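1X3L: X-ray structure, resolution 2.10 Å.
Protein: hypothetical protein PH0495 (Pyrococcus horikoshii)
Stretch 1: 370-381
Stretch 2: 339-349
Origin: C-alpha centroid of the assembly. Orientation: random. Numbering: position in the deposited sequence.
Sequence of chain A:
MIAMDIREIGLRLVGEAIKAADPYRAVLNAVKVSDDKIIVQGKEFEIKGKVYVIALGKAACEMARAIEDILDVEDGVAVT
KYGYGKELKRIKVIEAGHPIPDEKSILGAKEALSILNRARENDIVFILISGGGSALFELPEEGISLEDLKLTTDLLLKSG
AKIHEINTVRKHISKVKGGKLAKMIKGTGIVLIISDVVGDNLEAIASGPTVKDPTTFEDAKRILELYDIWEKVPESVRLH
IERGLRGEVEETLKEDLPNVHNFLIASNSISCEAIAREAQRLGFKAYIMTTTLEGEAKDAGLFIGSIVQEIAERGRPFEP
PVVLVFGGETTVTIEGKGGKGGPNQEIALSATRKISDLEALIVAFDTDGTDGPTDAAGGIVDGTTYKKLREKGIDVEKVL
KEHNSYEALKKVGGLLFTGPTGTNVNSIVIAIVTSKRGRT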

ATOM      1  N   THR A 370       2.149  -0.823  13.050  1.00 27.71           N
ATOM      2  CA  THR A 370       3.200  -0.195  13.842  1.00 29.33           C
ATOM      3  C   THR A 370       3.331   1.271  13.475  1.00 29.93           C
ATOM      4  O   THR A 370       3.041   1.678  12.350  1.00 31.71           O
ATOM      5  CB  THR A 370       4.569  -0.891  13.652  1.00 30.68           C
ATOM      6  OG1 THR A 370       4.940  -0.856  12.271  1.00 32.29           O
ATOM      7  CG2 THR A 370       4.499  -2.345  14.117  1.00 31.24           C
ATOM      8  N   ASP A 371       3.782   2.060  14.438  1.00 29.80           N
ATOM      9  CA  ASP A 371       3.940   3.497  14.259  1.00 28.03           C
ATOM     10  C   ASP A 371       5.287   3.841  14.890  1.00 29.28           C
ATOM     11  O   ASP A 371       5.458   3.721  16.102  1.00 29.41           O
ATOM     12  CB  ASP A 371       2.788   4.203  14.981  1.00 25.47           C
ATOM     13  CG  ASP A 371       2.770   5.702  14.755  1.00 25.64           C
ATOM     14  OD1 ASP A 371       2.731   6.143  13.584  1.00 27.29           O
ATOM     15  OD2 ASP A 371       2.784   6.437  15.762  1.00 27.48           O
ATOM     16  N   GLY A 372       6.245   4.258  14.070  1.00 29.95           N
ATOM     17  CA  GLY A 372       7.562   4.561  14.602  1.00 32.04           C
ATOM     18  C   GLY A 372       8.180   3.251  15.072  1.00 33.64           C
ATOM     19  O   GLY A 372       7.685   2.181  14.709  1.00 33.38           O
ATOM     20  N   PRO A 373       9.260   3.291  15.866  1.00 35.06           N
ATOM     21  CA  PRO A 373       9.902   2.065  16.358  1.00 36.67           C
ATOM     22  C   PRO A 373       9.201   1.556  17.621  1.00 37.39           C
ATOM     23  O   PRO A 373       9.835   1.366  18.660  1.00 38.67           O
ATOM     24  CB  PRO A 373      11.326   2.524  16.644  1.00 36.43           C
ATOM     25  CG  PRO A 373      11.089   3.909  17.190  1.00 36.52           C
ATOM     26  CD  PRO A 373      10.057   4.480  16.229  1.00 35.57           C
ATOM     27  N   THR A 374       7.890   1.356  17.531  1.00 35.85           N
ATOM     28  CA  THR A 374       7.116   0.877  18.672  1.00 34.47           C
ATOM     29  C   THR A 374       6.114  -0.170  18.217  1.00 31.69           C
ATOM     30  O   THR A 374       5.943  -0.398  17.022  1.00 31.23           O
ATOM     31  CB  THR A 374       6.325   2.013  19.346  1.00 33.26           C
ATOM     32  OG1 THR A 374       5.139   2.280  18.586  1.00 32.50           O
ATOM     33  CG2 THR A 374       7.174   3.282  19.421  1.00 33.09           C
ATOM     34  N   ASP A 375       5.441  -0.790  19.181  1.00 31.18           N
ATOM     35  CA  ASP A 375       4.449  -1.813  18.883  1.00 30.15           C
ATOM     36  C   ASP A 375       3.026  -1.262  18.783  1.00 29.47           C
ATOM     37  O   ASP A 375       2.077  -2.014  18.525  1.00 26.87           O
ATOM     38  CB  ASP A 375       4.516  -2.917  19.934  1.00 31.44           C
ATOM     39  CG  ASP A 375       5.775  -3.755  19.803  1.00 35.85           C
ATOM     40  OD1 ASP A 375       6.038  -4.253  18.685  1.00 37.77           O
ATOM     41  OD2 ASP A 375       6.501  -3.917  20.804  1.00 39.28           O
ATOM     42  N   ALA A 376       2.883   0.045  18.999  1.00 26.56           N
ATOM     43  CA  ALA A 376       1.579   0.703  18.903  1.00 25.10           C
ATOM     44  C   ALA A 376       1.330   1.090  17.451  1.00 25.77           C
ATOM     45  O   ALA A 376       2.273   1.375  16.709  1.00 25.85           O
ATOM     46  CB  ALA A 376       1.549   1.950  19.775  1.00 21.94           C
ATOM     47  N   ALA A 377       0.065   1.101  17.041  1.00 25.66           N
ATOM     48  CA  ALA A 377      -0.279   1.480  15.678  1.00 26.24           C
ATOM     49  C   ALA A 377      -0.527   2.986  15.594  1.00 25.78           C
ATOM     50  O   ALA A 377      -0.532   3.569  14.508  1.00 25.84           O
ATOM     51  CB  ALA A 377      -1.510   0.721  15.218  1.00 26.46           C
ATOM     52  N   GLY A 378      -0.727   3.620  16.742  1.00 24.62           N
ATOM     53  CA  GLY A 378      -0.973   5.050  16.736  1.00 25.48           C
ATOM     54  C   GLY A 378      -1.514   5.553  18.059  1.00 25.46           C
ATOM     55  O   GLY A 378      -1.291   4.936  19.099  1.00 25.14           O
ATOM     56  N   GLY A 379      -2.229   6.675  18.021  1.00 24.76           N
ATOM     57  CA  GLY A 379      -2.781   7.237  19.238  1.00 23.39           C
ATOM     58  C   GLY A 379      -4.268   7.514  19.140  1.00 24.52           C
ATOM     59  O   GLY A 379      -4.822   7.625  18.048  1.00 21.91           O
ATOM     60  N   ILE A 380      -4.920   7.610  20.292  1.00 23.64           N
ATOM     61  CA  ILE A 380      -6.348   7.893  20.339  1.00 25.35           C
ATOM     62  C   ILE A 380      -6.563   8.812  21.538  1.00 25.96           C
ATOM     63  O   ILE A 380      -6.212   8.473  22.665  1.00 27.22           O
ATOM     64  CB  ILE A 380      -7.184   6.579  20.454  1.00 25.52           C
ATOM     65  CG1 ILE A 380      -8.671   6.912  20.569  1.00 25.89           C
ATOM     66  CG2 ILE A 380      -6.706   5.738  21.644  1.00 26.14           C
ATOM     67  CD1 ILE A 380      -9.589   5.680  20.475  1.00 23.00           C
ATOM     68  N   VAL A 381      -7.122   9.990  21.272  1.00 25.17           N
ATOM     69  CA  VAL A 381      -7.345  10.993  22.301  1.00 23.54           C
ATOM     70  C   VAL A 381      -8.729  11.608  22.176  1.00 24.31           C
ATOM     71  O   VAL A 381      -9.342  11.568  21.110  1.00 26.14           O
ATOM     72  CB  VAL A 381      -6.303  12.138  22.175  1.00 23.21           C
ATOM     73  CG1 VAL A 381      -4.885  11.600  22.394  1.00 20.30           C
ATOM     74  CG2 VAL A 381      -6.403  12.771  20.786  1.00 19.77           C
TER
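Stretch 2 (339-349) GKGGPNQEIAL

The carboxylate of Asp371 receives four hydrogen bonds from the first turn of the helix in stretch 2. Asn344 N lies 3.0 Å from Asp371 OD1, and Gln345 N lies 2.9 Å from Asp371 OD2. These backbone amides have no acceptor within the helix at its N-terminal end, so the acid supplies one. The side chains add to the grip. Gln345 NE2 is 3.0 Å from Asp371 OD2, and a weak bond of 3.1 Å joins Asn344 ND2 to Asp371 OD1.

Stretch 2 begins as an extended loop, Gly339 to Gly342, with Gly342 at the N-cap position. The helix starts at Pro343 and runs on past Leu349. Stretch 1 is loop up to Ala377, then strand from Gly378. Helix and strand run nearly parallel, at 17°, and their axes approach to 5.7 Å.

In the loops ahead of them, glycines let the two backbones come close. Gly372 CA and Gly342 CA are 3.8 Å apart. A CB on Gly372 would clash with Gly341 O, and one on Gly342 would clash with the backbone of Asp371 and Gly372. Gly372 CA also makes a CA-H...O contact of 3.5 Å with Gly341 O.

Farther along, Gly378 CA sits 3.8 Å from Asn344 CB. Gly379 lies beside the helix, with Gly379 CA 4.5 Å from Gln345 CA. Gly379 C lies 3.7 Å from Ala348 CB, and a CB on Gly379 would clash with Ala348 CB, so the bare glycine lets helix and strand approach here. Val381 continues the packing, with Val381 CG1 4.1 Å from Ala348 CB. Ile380 points away.

At the loop end, Lys340 extends along Thr374, with Lys340 NZ 3.5 Å from Thr374 CB. One water links the stretches here, accepting from Lys340 NZ at 2.8 Å and from Asp375 N at 2.9 Å. Thr374 OG1 donates to Asp371 O at 2.9 Å, tying together the loop that carries the acid.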

ATOM      1  N   GLY A 339      12.964  10.420  21.550  1.00 49.54           N
ATOM      2  CA  GLY A 339      12.416   9.473  22.505  1.00 44.81           C
ATOM      3  C   GLY A 339      11.644   8.359  21.825  1.00 41.89           C
ATOM      4  O   GLY A 339      11.903   8.037  20.668  1.00 41.80           O
ATOM      5  N   LYS A 340      10.690   7.772  22.542  1.00 39.44           N
ATOM      6  CA  LYS A 340       9.879   6.682  22.005  1.00 37.34           C
ATOM      7  C   LYS A 340       8.594   7.268  21.417  1.00 34.47           C
ATOM      8  O   LYS A 340       7.953   8.113  22.042  1.00 33.46           O
ATOM      9  CB  LYS A 340       9.543   5.692  23.128  1.00 37.94           C
ATOM     10  CG  LYS A 340       9.169   4.286  22.665  1.00 42.05           C
ATOM     11  CD  LYS A 340       8.860   3.387  23.864  1.00 44.59           C
ATOM     12  CE  LYS A 340       8.889   1.905  23.496  1.00 47.58           C
ATOM     13  NZ  LYS A 340       7.944   1.555  22.401  1.00 49.95           N
ATOM     14  N   GLY A 341       8.221   6.824  20.220  1.00 32.39           N
ATOM     15  CA  GLY A 341       7.016   7.343  19.595  1.00 30.09           C
ATOM     16  C   GLY A 341       6.990   7.157  18.091  1.00 28.41           C
ATOM     17  O   GLY A 341       7.783   6.391  17.548  1.00 29.49           O
ATOM     18  N   GLY A 342       6.073   7.858  17.423  1.00 27.03           N
ATOM     19  CA  GLY A 342       5.940   7.759  15.978  1.00 25.28           C
ATOM     20  C   GLY A 342       5.015   8.830  15.412  1.00 24.94           C
ATOM     21  O   GLY A 342       4.433   9.597  16.175  1.00 24.46           O
ATOM     22  N   PRO A 343       4.832   8.888  14.078  1.00 24.70           N
ATOM     23  CA  PRO A 343       3.969   9.885  13.426  1.00 25.45           C
ATOM     24  C   PRO A 343       2.549   9.998  13.987  1.00 25.39           C
ATOM     25  O   PRO A 343       2.164  11.042  14.513  1.00 26.85           O
ATOM     26  CB  PRO A 343       3.971   9.444  11.962  1.00 24.62           C
ATOM     27  CG  PRO A 343       5.295   8.736  11.807  1.00 27.23           C
ATOM     28  CD  PRO A 343       5.374   7.939  13.089  1.00 23.77           C
ATOM     29  N   ASN A 344       1.775   8.924  13.872  1.00 24.38           N
ATOM     30  CA  ASN A 344       0.387   8.948  14.334  1.00 25.13           C
ATOM     31  C   ASN A 344       0.274   9.245  15.836  1.00 24.71           C
ATOM     32  O   ASN A 344      -0.642   9.915  16.296  1.00 24.72           O
ATOM     33  CB  ASN A 344      -0.239   7.590  14.021  1.00 24.25           C
ATOM     34  CG  ASN A 344      -0.447   7.477  12.535  1.00 28.76           C
ATOM     35  OD1 ASN A 344      -1.086   8.315  11.908  1.00 28.09           O
ATOM     36  ND2 ASN A 344       0.133   6.409  11.959  1.00 25.23           N
ATOM     37  N   GLN A 345       1.227   8.777  16.633  1.00 24.60           N
ATOM     38  CA  GLN A 345       1.193   9.088  18.054  1.00 25.45           C
ATOM     39  C   GLN A 345       1.399  10.590  18.242  1.00 25.34           C
ATOM     40  O   GLN A 345       0.798  11.197  19.129  1.00 26.35           O
ATOM     41  CB  GLN A 345       2.279   8.318  18.795  1.00 27.40           C
ATOM     42  CG  GLN A 345       2.031   6.814  18.834  1.00 29.57           C
ATOM     43  CD  GLN A 345       3.259   6.053  19.276  1.00 33.72           C
ATOM     44  OE1 GLN A 345       3.684   6.147  20.430  1.00 33.83           O
ATOM     45  NE2 GLN A 345       3.852   5.306  18.353  1.00 33.82           N
ATOM     46  N   GLU A 346       2.235  11.202  17.406  1.00 24.01           N
ATOM     47  CA  GLU A 346       2.452  12.639  17.545  1.00 26.42           C
ATOM     48  C   GLU A 346       1.263  13.446  17.024  1.00 23.83           C
ATOM     49  O   GLU A 346       0.973  14.522  17.535  1.00 23.89           O
ATOM     50  CB  GLU A 346       3.764  13.067  16.866  1.00 27.92           C
ATOM     51  CG  GLU A 346       4.967  12.886  17.791  1.00 31.16           C
ATOM     52  CD  GLU A 346       6.217  13.629  17.335  1.00 35.81           C
ATOM     53  OE1 GLU A 346       6.085  14.659  16.641  1.00 35.20           O
ATOM     54  OE2 GLU A 346       7.335  13.191  17.693  1.00 35.19           O
ATOM     55  N   ILE A 347       0.567  12.922  16.019  1.00 24.46           N
ATOM     56  CA  ILE A 347      -0.612  13.607  15.495  1.00 24.44           C
ATOM     57  C   ILE A 347      -1.638  13.692  16.623  1.00 25.48           C
ATOM     58  O   ILE A 347      -2.170  14.765  16.928  1.00 26.22           O
ATOM     59  CB  ILE A 347      -1.268  12.823  14.336  1.00 24.82           C
ATOM     60  CG1 ILE A 347      -0.421  12.942  13.064  1.00 22.83           C
ATOM     61  CG2 ILE A 347      -2.690  13.332  14.108  1.00 23.86           C
ATOM     62  CD1 ILE A 347      -0.979  12.146  11.888  1.00 23.10           C
ATOM     63  N   ALA A 348      -1.913  12.541  17.231  1.00 23.16           N
ATOM     64  CA  ALA A 348      -2.876  12.443  18.323  1.00 25.20           C
ATOM     65  C   ALA A 348      -2.514  13.318  19.517  1.00 25.08           C
ATOM     66  O   ALA A 348      -3.344  14.087  20.007  1.00 24.55           O
ATOM     67  CB  ALA A 348      -2.992  10.988  18.778  1.00 23.85           C
ATOM     68  N   LEU A 349      -1.274  13.201  19.983  1.00 24.91           N
ATOM     69  CA  LEU A 349      -0.841  13.967  21.143  1.00 25.48           C
ATOM     70  C   LEU A 349      -0.828  15.468  20.879  1.00 23.71           C
ATOM     71  O   LEU A 349      -1.224  16.260  21.736  1.00 24.74           O
ATOM     72  CB  LEU A 349       0.553  13.505  21.594  1.00 25.80           C
ATOM     73  CG  LEU A 349       1.116  14.195  22.846  1.00 28.35           C
ATOM     74  CD1 LEU A 349       0.239  13.877  24.060  1.00 28.98           C
ATOM     75  CD2 LEU A 349       2.546  13.724  23.092  1.00 26.28           C
TER
HETATM   76  O   HOH W   1       6.215  -0.576  21.950  1.00 40.59           O